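Local coordinates for adenosine deaminase (Burkholderia ambifaria, PDB 4GXW), which probably catalyses the zinc-dependent hydrolytic deamination of adenosine, adenine or a related purine, at residues L50-A56 against L87-D93; A107-R111 against V308-E312; M174-R178 against A208-R212; T213-E219 against V236-G242. All blocks are in the same frame, centred on the assembly; numbering follows the deposited sequence.

Interaction 1 (L50-A56 against L87-D93)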
loop_
_atom_site.group_PDB
_atom_site.type_symbol
_atom_site.label_atom_id
_atom_site.label_comp_id
_atom_site.label_asym_id
_atom_site.label_seq_id
_atom_site.Cartn_x
_atom_site.Cartn_y
_atom_site.Cartn_z
ATOM N N LEU A 50 19.064 3.914 -12.901
ATOM C CA LEU A 50 18.862 5.309 -12.535
ATOM C C LEU A 50 20.099 5.906 -11.858
ATOM O O LEU A 50 20.502 7.033 -12.152
ATOM C CB LEU A 50 17.643 5.446 -11.622
ATOM C CG LEU A 50 16.289 5.177 -12.280
ATOM C CD1 LEU A 50 15.190 5.163 -11.227
ATOM C CD2 LEU A 50 16.011 6.248 -13.320
ATOM N N ALA A 51 20.709 5.143 -10.959
ATOM C CA ALA A 51 21.899 5.600 -10.245
ATOM C C ALA A 51 23.077 5.832 -11.189
ATOM O O ALA A 51 23.788 6.839 -11.092
ATOM C CB ALA A 51 22.275 4.606 -9.164
ATOM N N GLN A 52 23.286 4.888 -12.099
ATOM C CA GLN A 52 24.409 4.962 -13.026
ATOM C C GLN A 52 24.258 6.138 -13.982
ATOM O O GLN A 52 25.236 6.813 -14.302
ATOM C CB GLN A 52 24.555 3.648 -13.797
ATOM C CG GLN A 52 24.955 2.471 -12.915
ATOM C CD GLN A 52 24.870 1.137 -13.631
ATOM O OE1 GLN A 52 24.165 0.997 -14.630
ATOM N NE2 GLN A 52 25.590 0.146 -13.116
ATOM N N ARG A 53 23.031 6.393 -14.426
ATOM C CA ARG A 53 22.783 7.510 -15.333
ATOM C C ARG A 53 22.895 8.871 -14.642
ATOM O O ARG A 53 23.441 9.818 -15.211
ATOM C CB ARG A 53 21.418 7.372 -16.006
ATOM C CG ARG A 53 21.250 8.253 -17.240
ATOM C CD ARG A 53 19.786 8.427 -17.621
ATOM N NE ARG A 53 19.110 9.379 -16.747
ATOM C CZ ARG A 53 17.848 9.262 -16.346
ATOM N NH1 ARG A 53 17.317 10.179 -15.547
ATOM N NH2 ARG A 53 17.119 8.224 -16.735
ATOM N N SER A 54 22.380 8.973 -13.419
ATOM C CA SER A 54 22.386 10.248 -12.698
ATOM C C SER A 54 23.736 10.579 -12.083
ATOM O O SER A 54 23.985 11.725 -11.700
ATOM C CB SER A 54 21.325 10.257 -11.593
ATOM O OG SER A 54 21.596 9.264 -10.613
ATOM N N GLY A 55 24.607 9.581 -11.985
ATOM C CA GLY A 55 25.863 9.752 -11.282
ATOM C C GLY A 55 25.596 10.001 -9.811
ATOM O O GLY A 55 26.267 10.809 -9.171
ATOM N N ALA A 56 24.592 9.309 -9.282
ATOM C CA ALA A 56 24.242 9.425 -7.875
ATOM C C ALA A 56 25.407 8.947 -7.025
ATOM O O ALA A 56 26.078 7.975 -7.380
ATOM C CB ALA A 56 22.997 8.601 -7.576
ATOM N N LEU A 87 18.170 10.151 -7.734
ATOM C CA LEU A 87 17.942 9.187 -8.810
ATOM C C LEU A 87 16.908 9.594 -9.841
ATOM O O LEU A 87 17.086 9.355 -11.035
ATOM C CB LEU A 87 17.536 7.825 -8.251
ATOM C CG LEU A 87 18.639 6.805 -7.997
ATOM C CD1 LEU A 87 19.442 7.234 -6.796
ATOM C CD2 LEU A 87 18.046 5.413 -7.803
ATOM N N LEU A 88 15.804 10.165 -9.378
ATOM C CA LEU A 88 14.704 10.523 -10.265
ATOM C C LEU A 88 14.962 11.938 -10.770
ATOM O O LEU A 88 14.733 12.924 -10.053
ATOM C CB LEU A 88 13.369 10.430 -9.512
ATOM C CG LEU A 88 13.054 9.031 -8.967
ATOM C CD1 LEU A 88 11.869 9.055 -8.007
ATOM C CD2 LEU A 88 12.823 8.016 -10.095
ATOM N N THR A 89 15.471 12.044 -11.993
ATOM C CA THR A 89 15.924 13.338 -12.500
ATOM C C THR A 89 15.175 13.835 -13.736
ATOM O O THR A 89 15.397 14.968 -14.172
ATOM C CB THR A 89 17.438 13.333 -12.805
ATOM O OG1 THR A 89 17.711 12.423 -13.875
ATOM C CG2 THR A 89 18.243 12.926 -11.563
ATOM N N ARG A 90 14.302 12.998 -14.295
ATOM C CA ARG A 90 13.505 13.364 -15.467
ATOM C C ARG A 90 12.109 12.825 -15.278
ATOM O O ARG A 90 11.944 11.763 -14.683
ATOM C CB ARG A 90 14.071 12.732 -16.742
ATOM C CG ARG A 90 15.529 12.983 -17.029
ATOM C CD ARG A 90 15.919 12.343 -18.348
ATOM N NE ARG A 90 17.357 12.394 -18.605
ATOM C CZ ARG A 90 17.908 12.263 -19.809
ATOM N NH1 ARG A 90 17.143 12.064 -20.872
ATOM N NH2 ARG A 90 19.227 12.326 -19.950
ATOM N N PRO A 91 11.092 13.526 -15.810
ATOM C CA PRO A 91 9.724 12.994 -15.768
ATOM C C PRO A 91 9.651 11.561 -16.260
ATOM O O PRO A 91 8.910 10.760 -15.683
ATOM C CB PRO A 91 8.966 13.909 -16.735
ATOM C CG PRO A 91 9.681 15.216 -16.636
ATOM C CD PRO A 91 11.146 14.875 -16.410
ATOM N N ASP A 92 10.413 11.225 -17.293
ATOM C CA ASP A 92 10.335 9.875 -17.847
ATOM C C ASP A 92 10.702 8.772 -16.846
ATOM O O ASP A 92 10.258 7.632 -16.980
ATOM C CB ASP A 92 11.172 9.739 -19.118
ATOM C CG ASP A 92 10.860 8.468 -19.863
ATOM O OD1 ASP A 92 9.805 8.415 -20.527
ATOM O OD2 ASP A 92 11.645 7.507 -19.768
ATOM N N ASP A 93 11.505 9.106 -15.843
ATOM C CA ASP A 93 11.854 8.144 -14.804
ATOM C C ASP A 93 10.615 7.753 -14.003
ATOM O O ASP A 93 10.458 6.587 -13.620
ATOM C CB ASP A 93 12.903 8.727 -13.860
ATOM C CG ASP A 93 14.203 9.056 -14.557
ATOM O OD1 ASP A 93 14.507 8.484 -15.632
ATOM O OD2 ASP A 93 14.943 9.906 -14.013
HETATM O O HOH W 1 19.811 11.328 -14.288
#

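Interaction 2 (A107-R111 against V308-E312)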
loop_
_atom_site.group_PDB
_atom_site.type_symbol
_atom_site.label_atom_id
_atom_site.label_comp_id
_atom_site.label_asym_id
_atom_site.label_seq_id
_atom_site.Cartn_x
_atom_site.Cartn_y
_atom_site.Cartn_z
ATOM N N ALA A 107 1.164 -9.030 -12.818
ATOM C CA ALA A 107 1.691 -10.388 -12.885
ATOM C C ALA A 107 1.168 -11.241 -11.727
ATOM O O ALA A 107 1.184 -12.469 -11.799
ATOM C CB ALA A 107 3.216 -10.368 -12.901
ATOM N N HIS A 108 0.700 -10.585 -10.671
ATOM C CA HIS A 108 0.149 -11.271 -9.506
ATOM C C HIS A 108 -1.362 -11.137 -9.427
ATOM O O HIS A 108 -1.953 -11.282 -8.357
ATOM C CB HIS A 108 0.825 -10.783 -8.228
ATOM C CG HIS A 108 2.229 -11.269 -8.102
ATOM N ND1 HIS A 108 2.532 -12.513 -7.599
ATOM C CD2 HIS A 108 3.406 -10.717 -8.477
ATOM C CE1 HIS A 108 3.839 -12.700 -7.644
ATOM N NE2 HIS A 108 4.392 -11.621 -8.170
ATOM N N ASN A 109 -1.978 -10.863 -10.575
ATOM C CA ASN A 109 -3.428 -10.757 -10.684
ATOM C C ASN A 109 -4.040 -9.609 -9.884
ATOM O O ASN A 109 -5.215 -9.660 -9.500
ATOM C CB ASN A 109 -4.104 -12.095 -10.374
ATOM C CG ASN A 109 -3.869 -13.113 -11.465
ATOM O OD1 ASN A 109 -4.198 -12.867 -12.635
ATOM N ND2 ASN A 109 -3.266 -14.244 -11.112
ATOM N N VAL A 110 -3.248 -8.564 -9.646
ATOM C CA VAL A 110 -3.820 -7.293 -9.244
ATOM C C VAL A 110 -4.506 -6.707 -10.476
ATOM O O VAL A 110 -3.864 -6.494 -11.513
ATOM C CB VAL A 110 -2.756 -6.331 -8.682
ATOM C CG1 VAL A 110 -3.396 -4.986 -8.367
ATOM C CG2 VAL A 110 -2.103 -6.927 -7.427
ATOM N N ARG A 111 -5.809 -6.468 -10.364
ATOM C CA ARG A 111 -6.600 -5.971 -11.487
ATOM C C ARG A 111 -6.823 -4.470 -11.402
ATOM O O ARG A 111 -7.189 -3.827 -12.385
ATOM C CB ARG A 111 -7.926 -6.715 -11.559
ATOM C CG ARG A 111 -7.714 -8.183 -11.870
ATOM C CD ARG A 111 -8.987 -8.998 -11.819
ATOM N NE ARG A 111 -8.730 -10.386 -12.202
ATOM C CZ ARG A 111 -9.649 -11.346 -12.202
ATOM N NH1 ARG A 111 -10.893 -11.068 -11.852
ATOM N NH2 ARG A 111 -9.323 -12.581 -12.564
ATOM N N VAL A 308 8.314 -8.284 -0.740
ATOM C CA VAL A 308 7.015 -8.941 -0.691
ATOM C C VAL A 308 6.177 -8.546 -1.906
ATOM O O VAL A 308 5.990 -7.361 -2.180
ATOM C CB VAL A 308 6.285 -8.642 0.660
ATOM C CG1 VAL A 308 6.002 -7.141 0.836
ATOM C CG2 VAL A 308 5.009 -9.467 0.805
ATOM N N ASN A 309 5.702 -9.535 -2.655
ATOM C CA ASN A 309 4.803 -9.268 -3.781
ATOM C C ASN A 309 3.340 -9.477 -3.329
ATOM O O ASN A 309 3.109 -9.970 -2.213
ATOM C CB ASN A 309 5.212 -10.099 -5.011
ATOM C CG ASN A 309 5.015 -11.587 -4.815
ATOM O OD1 ASN A 309 3.965 -12.027 -4.342
ATOM N ND2 ASN A 309 6.023 -12.380 -5.193
ATOM N N PRO A 310 2.346 -9.098 -4.165
ATOM C CA PRO A 310 0.953 -9.206 -3.716
ATOM C C PRO A 310 0.555 -10.638 -3.330
ATOM O O PRO A 310 -0.146 -10.808 -2.331
ATOM C CB PRO A 310 0.157 -8.712 -4.928
ATOM C CG PRO A 310 1.081 -7.691 -5.563
ATOM C CD PRO A 310 2.459 -8.298 -5.403
ATOM N N SER A 311 0.995 -11.645 -4.084
ATOM C CA SER A 311 0.677 -13.033 -3.738
ATOM C C SER A 311 1.227 -13.426 -2.368
ATOM O O SER A 311 0.585 -14.175 -1.621
ATOM C CB SER A 311 1.186 -13.995 -4.819
ATOM O OG SER A 311 0.579 -13.707 -6.067
ATOM N N GLU A 312 2.411 -12.916 -2.043
ATOM C CA GLU A 312 3.051 -13.186 -0.764
ATOM C C GLU A 312 2.374 -12.457 0.397
ATOM O O GLU A 312 2.295 -12.992 1.508
ATOM C CB GLU A 312 4.535 -12.814 -0.834
ATOM C CG GLU A 312 5.383 -13.764 -1.674
ATOM C CD GLU A 312 6.804 -13.269 -1.873
ATOM O OE1 GLU A 312 6.989 -12.044 -2.055
ATOM O OE2 GLU A 312 7.743 -14.098 -1.834
#

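Interaction 3 (M174-R178 against A208-R212)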
loop_
_atom_site.group_PDB
_atom_site.type_symbol
_atom_site.label_atom_id
_atom_site.label_comp_id
_atom_site.label_asym_id
_atom_site.label_seq_id
_atom_site.Cartn_x
_atom_site.Cartn_y
_atom_site.Cartn_z
ATOM N N MET A 174 -3.142 19.602 -7.998
ATOM C CA MET A 174 -4.117 18.626 -8.485
ATOM C C MET A 174 -5.281 19.303 -9.197
ATOM O O MET A 174 -5.708 18.850 -10.258
ATOM C CB MET A 174 -4.626 17.743 -7.344
ATOM C CG MET A 174 -3.560 16.785 -6.804
ATOM S SD MET A 174 -4.038 15.993 -5.263
ATOM C CE MET A 174 -5.453 15.016 -5.785
ATOM N N LYS A 175 -5.777 20.393 -8.616
ATOM C CA LYS A 175 -6.860 21.163 -9.222
ATOM C C LYS A 175 -6.486 21.744 -10.585
ATOM O O LYS A 175 -7.341 21.873 -11.465
ATOM C CB LYS A 175 -7.295 22.296 -8.287
ATOM C CG LYS A 175 -8.121 21.820 -7.106
ATOM C CD LYS A 175 -8.600 22.976 -6.228
ATOM C CE LYS A 175 -7.505 23.461 -5.290
ATOM N NZ LYS A 175 -8.044 24.337 -4.194
ATOM N N ALA A 176 -5.211 22.100 -10.745
ATOM C CA ALA A 176 -4.709 22.713 -11.971
ATOM C C ALA A 176 -4.388 21.675 -13.044
ATOM O O ALA A 176 -4.109 22.028 -14.196
ATOM C CB ALA A 176 -3.465 23.555 -11.659
ATOM N N ASN A 177 -4.408 20.401 -12.660
ATOM C CA ASN A 177 -4.033 19.314 -13.558
ATOM C C ASN A 177 -4.975 18.127 -13.440
ATOM O O ASN A 177 -4.534 17.004 -13.215
ATOM C CB ASN A 177 -2.615 18.829 -13.243
ATOM C CG ASN A 177 -1.565 19.870 -13.535
ATOM O OD1 ASN A 177 -1.078 19.976 -14.667
ATOM N ND2 ASN A 177 -1.198 20.646 -12.520
ATOM N N ARG A 178 -6.273 18.363 -13.582
ATOM C CA ARG A 178 -7.231 17.288 -13.353
ATOM C C ARG A 178 -7.086 16.178 -14.383
ATOM O O ARG A 178 -6.860 16.429 -15.569
ATOM C CB ARG A 178 -8.665 17.815 -13.322
ATOM C CG ARG A 178 -8.997 18.614 -12.066
ATOM C CD ARG A 178 -10.469 19.012 -12.049
ATOM N NE ARG A 178 -10.836 19.788 -10.866
ATOM C CZ ARG A 178 -11.246 19.259 -9.717
ATOM N NH1 ARG A 178 -11.342 17.944 -9.586
ATOM N NH2 ARG A 178 -11.562 20.043 -8.697
ATOM N N ALA A 208 -13.263 19.643 -0.769
ATOM C CA ALA A 208 -14.016 20.702 -1.453
ATOM C C ALA A 208 -13.811 20.654 -2.968
ATOM O O ALA A 208 -14.652 21.122 -3.738
ATOM C CB ALA A 208 -13.629 22.079 -0.913
ATOM N N ALA A 209 -12.685 20.097 -3.390
ATOM C CA ALA A 209 -12.355 19.971 -4.806
ATOM C C ALA A 209 -12.894 18.668 -5.397
ATOM O O ALA A 209 -12.654 18.377 -6.571
ATOM C CB ALA A 209 -10.841 20.053 -5.002
ATOM N N GLY A 210 -13.602 17.884 -4.587
ATOM C CA GLY A 210 -14.214 16.651 -5.059
ATOM C C GLY A 210 -13.335 15.417 -4.973
ATOM O O GLY A 210 -13.701 14.360 -5.485
ATOM N N PHE A 211 -12.182 15.534 -4.323
ATOM C CA PHE A 211 -11.280 14.393 -4.199
ATOM C C PHE A 211 -11.624 13.515 -3.010
ATOM O O PHE A 211 -12.119 13.997 -1.987
ATOM C CB PHE A 211 -9.830 14.876 -4.095
ATOM C CG PHE A 211 -9.316 15.504 -5.359
ATOM C CD1 PHE A 211 -9.134 14.737 -6.504
ATOM C CD2 PHE A 211 -9.035 16.862 -5.415
ATOM C CE1 PHE A 211 -8.675 15.322 -7.681
ATOM C CE2 PHE A 211 -8.574 17.450 -6.588
ATOM C CZ PHE A 211 -8.400 16.682 -7.721
ATOM N N ARG A 212 -11.352 12.220 -3.149
ATOM C CA ARG A 212 -11.384 11.319 -2.001
ATOM C C ARG A 212 -10.115 11.502 -1.184
ATOM O O ARG A 212 -9.138 12.103 -1.663
ATOM C CB ARG A 212 -11.524 9.869 -2.448
ATOM C CG ARG A 212 -12.904 9.537 -3.001
ATOM C CD ARG A 212 -12.869 8.137 -3.515
ATOM N NE ARG A 212 -14.147 7.492 -3.780
ATOM C CZ ARG A 212 -14.574 7.175 -4.997
ATOM N NH1 ARG A 212 -13.844 7.482 -6.059
ATOM N NH2 ARG A 212 -15.741 6.565 -5.153
#

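Interaction 4 (T213-E219 against V236-G242). With ZN (zinc ion), chain C.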
loop_
_atom_site.group_PDB
_atom_site.type_symbol
_atom_site.label_atom_id
_atom_site.label_comp_id
_atom_site.label_asym_id
_atom_site.label_seq_id
_atom_site.Cartn_x
_atom_site.Cartn_y
_atom_site.Cartn_z
ATOM N N THR A 213 -10.128 11.033 0.060
ATOM C CA THR A 213 -8.958 11.151 0.907
ATOM C C THR A 213 -8.734 9.891 1.732
ATOM O O THR A 213 -9.670 9.174 2.096
ATOM C CB THR A 213 -9.017 12.391 1.861
ATOM O OG1 THR A 213 -9.937 12.161 2.924
ATOM C CG2 THR A 213 -9.380 13.691 1.141
ATOM N N THR A 214 -7.470 9.654 2.032
ATOM C CA THR A 214 -7.054 8.580 2.922
ATOM C C THR A 214 -5.921 9.124 3.792
ATOM O O THR A 214 -5.435 10.234 3.556
ATOM C CB THR A 214 -6.632 7.305 2.146
ATOM O OG1 THR A 214 -6.380 6.236 3.070
ATOM C CG2 THR A 214 -5.403 7.558 1.285
ATOM N N ALA A 215 -5.512 8.375 4.807
ATOM C CA ALA A 215 -4.433 8.829 5.689
ATOM C C ALA A 215 -3.762 7.679 6.409
ATOM O O ALA A 215 -4.446 6.797 6.929
ATOM C CB ALA A 215 -4.971 9.827 6.727
ATOM N N HIS A 216 -2.428 7.709 6.465
ATOM C CA HIS A 216 -1.671 6.850 7.382
ATOM C C HIS A 216 -1.963 7.340 8.809
ATOM O O HIS A 216 -1.805 8.535 9.120
ATOM C CB HIS A 216 -0.156 6.938 7.119
ATOM C CG HIS A 216 0.326 6.169 5.921
ATOM N ND1 HIS A 216 -0.206 6.330 4.656
ATOM C CD2 HIS A 216 1.319 5.253 5.793
ATOM C CE1 HIS A 216 0.435 5.539 3.808
ATOM N NE2 HIS A 216 1.367 4.873 4.468
ATOM N N ALA A 217 -2.380 6.427 9.678
ATOM C CA ALA A 217 -2.678 6.783 11.070
ATOM C C ALA A 217 -2.526 5.565 11.964
ATOM O O ALA A 217 -2.912 4.452 11.585
ATOM C CB ALA A 217 -4.091 7.348 11.187
ATOM N N GLY A 218 -1.956 5.761 13.149
ATOM C CA GLY A 218 -1.796 4.669 14.094
ATOM C C GLY A 218 -0.664 3.706 13.766
ATOM O O GLY A 218 -0.674 2.543 14.204
ATOM N N GLU A 219 0.299 4.179 12.976
ATOM C CA GLU A 219 1.542 3.462 12.704
ATOM C C GLU A 219 2.579 3.881 13.749
ATOM O O GLU A 219 2.400 4.886 14.434
ATOM C CB GLU A 219 2.044 3.781 11.286
ATOM C CG GLU A 219 3.113 2.830 10.771
ATOM C CD GLU A 219 3.639 3.176 9.379
ATOM O OE1 GLU A 219 3.193 4.173 8.760
ATOM O OE2 GLU A 219 4.539 2.442 8.903
ATOM N N VAL A 236 -11.713 11.112 6.309
ATOM C CA VAL A 236 -11.142 10.244 5.284
ATOM C C VAL A 236 -12.123 9.160 4.851
ATOM O O VAL A 236 -12.988 8.717 5.621
ATOM C CB VAL A 236 -9.800 9.595 5.721
ATOM C CG1 VAL A 236 -8.756 10.667 5.977
ATOM C CG2 VAL A 236 -9.983 8.709 6.951
ATOM N N ASP A 237 -11.974 8.741 3.604
ATOM C CA ASP A 237 -12.792 7.673 3.055
ATOM C C ASP A 237 -12.322 6.292 3.463
ATOM O O ASP A 237 -13.116 5.358 3.524
ATOM C CB ASP A 237 -12.851 7.798 1.535
ATOM C CG ASP A 237 -13.475 9.088 1.104
ATOM O OD1 ASP A 237 -14.717 9.210 1.245
ATOM O OD2 ASP A 237 -12.751 10.017 0.680
ATOM N N ARG A 238 -11.027 6.158 3.710
ATOM C CA ARG A 238 -10.482 4.925 4.267
ATOM C C ARG A 238 -9.241 5.270 5.075
ATOM O O ARG A 238 -8.793 6.414 5.061
ATOM C CB ARG A 238 -10.202 3.864 3.187
ATOM C CG ARG A 238 -9.205 4.299 2.126
ATOM C CD ARG A 238 -8.964 3.201 1.071
ATOM N NE ARG A 238 -7.865 3.592 0.188
ATOM C CZ ARG A 238 -7.925 3.694 -1.141
ATOM N NH1 ARG A 238 -9.024 3.390 -1.816
ATOM N NH2 ARG A 238 -6.857 4.093 -1.811
ATOM N N VAL A 239 -8.716 4.285 5.798
ATOM C CA VAL A 239 -7.580 4.480 6.683
ATOM C C VAL A 239 -6.428 3.571 6.285
ATOM O O VAL A 239 -6.637 2.402 5.972
ATOM C CB VAL A 239 -7.978 4.181 8.154
ATOM C CG1 VAL A 239 -6.779 4.259 9.075
ATOM C CG2 VAL A 239 -9.050 5.137 8.622
ATOM N N ASP A 240 -5.212 4.108 6.301
ATOM C CA ASP A 240 -4.002 3.316 6.098
ATOM C C ASP A 240 -3.345 2.949 7.426
ATOM O O ASP A 240 -3.024 3.816 8.244
ATOM C CB ASP A 240 -3.036 4.030 5.150
ATOM C CG ASP A 240 -3.679 4.332 3.816
ATOM O OD1 ASP A 240 -4.153 3.379 3.145
ATOM O OD2 ASP A 240 -3.754 5.533 3.457
ATOM N N HIS A 241 -3.188 1.638 7.619
ATOM C CA HIS A 241 -2.683 0.998 8.838
ATOM C C HIS A 241 -3.768 0.965 9.919
ATOM O O HIS A 241 -4.585 0.041 9.963
ATOM C CB HIS A 241 -1.377 1.619 9.355
ATOM C CG HIS A 241 -0.221 1.519 8.401
ATOM N ND1 HIS A 241 0.242 0.319 7.897
ATOM C CD2 HIS A 241 0.579 2.482 7.880
ATOM C CE1 HIS A 241 1.282 0.551 7.111
ATOM N NE2 HIS A 241 1.508 1.854 7.086
ATOM N N GLY A 242 -3.798 1.975 10.775
ATOM C CA GLY A 242 -4.811 2.072 11.809
ATOM C C GLY A 242 -4.638 1.164 13.004
ATOM O O GLY A 242 -5.546 1.071 13.817
HETATM ZN ZN ZN C . 2.538 3.194 3.522
HETATM O O HOH W 2 -12.668 12.310 2.283
HETATM O O HOH W 3 -2.215 7.776 3.258
HETATM O O HOH W 4 3.369 2.711 5.241
#

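Interaction 1 (L50-A56 against L87-D93)
Leu50, in the last turns of helix 44-54, packs CB against Leu87 CD2 (3.8 Å) and CD1 against Leu88 CD2 (3.9 Å). Ala51 adds a looser touch on Leu87. A turn after Leu50, Arg53 reaches across in a two-pronged salt bridge: NH1 donates to Asp93 OD2 and NH2 to Asp93 OD1, both at 2.8 Å. Arg53 NH1 also donates to Thr89 OG1 (2.8 Å), while Arg90 NE lies over one face of the Arg53 guanidinium, so that two like charges come close. Ser54 lays CB on Thr89 CG2 (4.1 Å), Gly55 turns the chain out of the helix with positive phi, and Ala56 CB returns to Leu87 CD1 (3.9 Å). Asp93 has a further task, because its OD2 also accepts from Thr89 N (3.0 Å) and Arg90 N (3.2 Å). The contact thus joins a helix C-terminus to the junction of helices 77-87 and 91-106, a leucine-lined helical packing bordered on its more exposed side by a bidentate arginine-aspartate salt bridge.

Interaction 2 (A107-R111 against V308-E312)
His108 contributes 93 Å² of the 224 Å² buried here, and the contact is organised round its imidazole. At the ring edge, His108 ND1 and Ser311 OG are hydrogen-bonded at 2.8 Å, and either atom could be the donor. One ring face receives Asn309, whose CB sits 3.9 Å from the ring centroid in a CH-pi contact and whose CG comes within 3.3 Å of His108 CE1. Pro310, with 50 Å² covered, is the second large contributor: its CB meets His108 CB at 4.0 Å, and its CG packs on Val110 CG2 at 3.8 Å. Pro310 and Ser311 open helix 310-319, and Asn309 just before them is its N-cap: Asn309 OD1 accepts from Glu312 N at 2.9 Å and Glu312 OE1 accepts from Asn309 N, also at 2.9 Å. Strand 31-33 pairs alongside strand 110-117, and its Lys31 touches Val110, Pro310 and Ser311 and donates through NZ to His108 O. On the His108 side, Asn109 with positive phi is the C-prime residue of a Schellman motif ending helix 91-106. The contact therefore sets a Schellman-terminated helix end against a capping-box helix start in the TIM-barrel fold.

Interaction 3 (M174-R178 against A208-R212)
The carbonyl oxygen of Ala209 is the acceptor on which the polar part of this surface contact turns. Arg178 NH2 donates to Ala209 O at 2.9 Å, and Arg178 NH1 adds a weak bond to the same oxygen at 3.3 Å. The guanidinium thus meets the carbonyl near its own plane, and Arg178 NH1 also lies 3.7 Å from Phe211 CZ. Gly210, with positive phi, ends helix 200-208 in a Schellman motif, and a side chain there would be jammed against the preceding carbonyl. Within the other segment, Asn177 N finds its acceptor in Met174 O at 3.1 Å, while Asn177 ND2 donates to Trp173 O and Asn177 O accepts from Gln134 NE2. The apolar half centres on Phe211. Met174 CE stands 3.6 Å from the centroid of the Phe211 ring, almost on its normal, a CH-pi approach within a Met-aromatic contact. Lys175 CG lies at the ring edge, 4.4 Å from Phe211 CE2, and touches Ala209 CB at 3.9 Å. The contact joins the C-terminal end of helix 164-176 to the turn leading from helix 200-208 into strand 212-217. Met174 also packs on Val182, ahead of strand 184-188, and on Tyr130 of helix 130-148.

Interaction 4 (T213-E219 against V236-G242)
Backbone hydrogen bonds align the segments in parallel: Asp237 N to Thr213 O (2.8 Å), Asp240 N to Ala215 O (2.9 Å), Ala217 N to Asp240 O (3.0 Å) and Gly242 N to Ala217 O (2.8 Å). They join the strands of a beta-alpha-beta unit around helix 224-232, one repeat of the TIM barrel. Among side-chain bonds, Asp237 OD2 accepts from Thr213 N (2.9 Å) and Asp240 OD2 from Thr214 OG1 (2.7 Å), while Asp240 OD1 is hydrogen-bonded to Thr263 OG1. Water 3 accepts from His216 ND1 (2.8 Å) and donates to Asp240 OD2 (2.7 Å). Ala215 CB packs on Val236 CG1 (3.9 Å), and CH-pi contacts place Asp240 CB over the His216 ring and Glu219 CG over the His241 ring. His216 NE2 ligates ZN at 2.3 Å alongside His35, His37 and Asp301. Water 4, 2.0 Å from ZN, is 2.8 Å from His241 NE2; His241 ND1 is hydrogen-bonded to Tyr243 OH. A zinc-bound water beside His241 is consistent with hydrolytic deamination.

Interactions 3 and 4 follow one another along strand 212-217 and touch, Arg212 CA lying 3.3 Å from Asp237 OD2; their centres are 19 Å apart. Interaction 4 alone supplies a zinc ligand. Interaction 2 reaches the same parallel sheet from beyond the chain's centre, with nearest atoms about 11 Å from interaction 4, and its Pro310 side chain is about 11 Å from those of His35 and Asp301. In sequence, interactions 3 and 4 are both nested within the loop that interaction 2 closes. Interaction 1 lies further out, its centre 27 Å from that of interaction 2, to which helix 91-106 leads; its Leu88 side chain is nevertheless about 11 Å from that of His37.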